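Local structure of uncharacterized protein (Bordetella bronchiseptica, 4XG0) at residues 201-206 and 210-215. The protein belongs to the DUF1537 family of kinases in acid-sugar catabolism and probably phosphorylates such a sugar. Numbering follows the deposited sequence.
Sequences RRIAAA and VVVDAL
Ala206 N is shared between two weak hydrogen bonds at the end of the helix, 3.1 Å to Ile203 O and 3.2 Å to Arg202 O. Ala206 is where the chain turns off the helix, and its methyl faces the strand: CB meets Val210 CG2 at 3.8 Å and lies almost as close to Val210 CB (3.9 Å). The two methyls of Val210 divide the work, CG2 taking Ala206 while CG1 touches Ile203 CG2, also at 3.8 Å. A chi1 of 60° sets this fork, holding CG1 between the backbone N and the carbonyl carbon. The side chains of Ile203 and Val210 run roughly perpendicular to each other. With chi1 at -72°, Ile203 turns its CG2 branch anti to the backbone N and sends CG1 along the strand, where it reaches Val212 CG2 more loosely, at 4.2 Å. Helix 196-205 is the connection of a beta-alpha-beta unit, packed over the neighbouring parallel strands 186-188 and 209-212 at one border of the eight-stranded sheet in the sugar-binding N-terminal domain. No hydrogen bond joins residues 201-206 to 210-215; the contacts between them are aliphatic. Leu188 of the edge strand touches both Ile203 and Val210, and Leu223 and Leu230 of helix 217-230 also pack on Ile203. On the helix, Arg202 NH1 makes a salt bridge to Glu194 and a hydrogen bond to Ala189 O.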
# COMPACT_ATOMS: atom_id res chain seq x y z
N ARG A 201 -7.75 -16.72 0.20
CA ARG A 201 -8.56 -17.89 0.50
C ARG A 201 -7.72 -18.95 1.21
O ARG A 201 -8.15 -19.51 2.21
CB ARG A 201 -9.16 -18.46 -0.79
CG ARG A 201 -10.57 -17.96 -1.09
CD ARG A 201 -10.96 -18.19 -2.56
NE ARG A 201 -11.78 -17.09 -3.07
CZ ARG A 201 -11.58 -16.45 -4.23
NH1 ARG A 201 -12.40 -15.46 -4.58
NH2 ARG A 201 -10.58 -16.78 -5.03
N ARG A 202 -6.54 -19.24 0.68
CA ARG A 202 -5.70 -20.29 1.24
C ARG A 202 -5.16 -19.95 2.64
O ARG A 202 -4.94 -20.85 3.46
CB ARG A 202 -4.55 -20.64 0.28
CG ARG A 202 -5.03 -21.11 -1.09
CD ARG A 202 -3.97 -21.89 -1.82
NE ARG A 202 -2.83 -21.07 -2.25
CZ ARG A 202 -1.56 -21.34 -2.00
NH1 ARG A 202 -0.61 -20.54 -2.46
NH2 ARG A 202 -1.20 -22.40 -1.28
N ILE A 203 -4.92 -18.66 2.92
CA ILE A 203 -4.45 -18.29 4.24
C ILE A 203 -5.58 -18.50 5.26
O ILE A 203 -5.35 -18.93 6.40
CB ILE A 203 -3.96 -16.84 4.27
CG1 ILE A 203 -2.64 -16.70 3.52
CG2 ILE A 203 -3.82 -16.35 5.70
CD1 ILE A 203 -2.26 -15.23 3.20
N ALA A 204 -6.80 -18.17 4.87
CA ALA A 204 -7.94 -18.35 5.76
C ALA A 204 -8.12 -19.83 6.09
O ALA A 204 -8.39 -20.20 7.23
CB ALA A 204 -9.21 -17.80 5.12
N ALA A 205 -7.96 -20.68 5.08
CA ALA A 205 -8.09 -22.12 5.26
C ALA A 205 -7.05 -22.67 6.23
O ALA A 205 -7.28 -23.69 6.90
CB ALA A 205 -8.00 -22.83 3.92
N ALA A 206 -5.91 -21.99 6.32
CA ALA A 206 -4.77 -22.45 7.13
C ALA A 206 -4.75 -21.80 8.51
O ALA A 206 -3.74 -21.83 9.21
CB ALA A 206 -3.46 -22.16 6.40
N VAL A 210 -0.18 -19.26 10.22
CA VAL A 210 0.40 -19.80 9.00
C VAL A 210 1.59 -18.98 8.56
O VAL A 210 1.60 -17.75 8.67
CB VAL A 210 -0.64 -19.88 7.83
CG1 VAL A 210 -1.21 -18.49 7.50
CG2 VAL A 210 -0.02 -20.53 6.59
N VAL A 211 2.60 -19.70 8.09
CA VAL A 211 3.81 -19.11 7.52
C VAL A 211 3.68 -19.05 6.00
O VAL A 211 3.32 -20.03 5.36
CB VAL A 211 5.05 -19.96 7.93
CG1 VAL A 211 6.32 -19.36 7.38
CG2 VAL A 211 5.16 -20.05 9.43
N VAL A 212 3.98 -17.89 5.43
CA VAL A 212 3.93 -17.69 3.98
C VAL A 212 5.31 -17.35 3.42
O VAL A 212 6.06 -16.54 3.95
CB VAL A 212 2.90 -16.58 3.60
CG1 VAL A 212 2.85 -16.41 2.08
CG2 VAL A 212 1.52 -16.92 4.18
N ASP A 213 5.67 -18.04 2.35
CA ASP A 213 6.94 -17.86 1.72
C ASP A 213 6.99 -16.49 1.08
O ASP A 213 5.95 -15.91 0.71
CB ASP A 213 7.14 -18.92 0.63
CG ASP A 213 7.80 -20.16 1.11
OD1 ASP A 213 7.82 -20.44 2.33
OD2 ASP A 213 8.32 -20.90 0.22
N ALA A 214 8.20 -16.00 0.93
CA ALA A 214 8.45 -14.83 0.09
C ALA A 214 9.91 -14.80 -0.29
O ALA A 214 10.78 -14.81 0.59
CB ALA A 214 8.09 -13.56 0.84
N LEU A 215 10.19 -14.73 -1.58
CA LEU A 215 11.56 -14.59 -2.07
C LEU A 215 11.94 -13.12 -2.39
O LEU A 215 13.13 -12.74 -2.37
CB LEU A 215 11.71 -15.42 -3.32
CG LEU A 215 13.11 -15.83 -3.73
CD1 LEU A 215 13.77 -16.65 -2.62
CD2 LEU A 215 12.99 -16.66 -5.00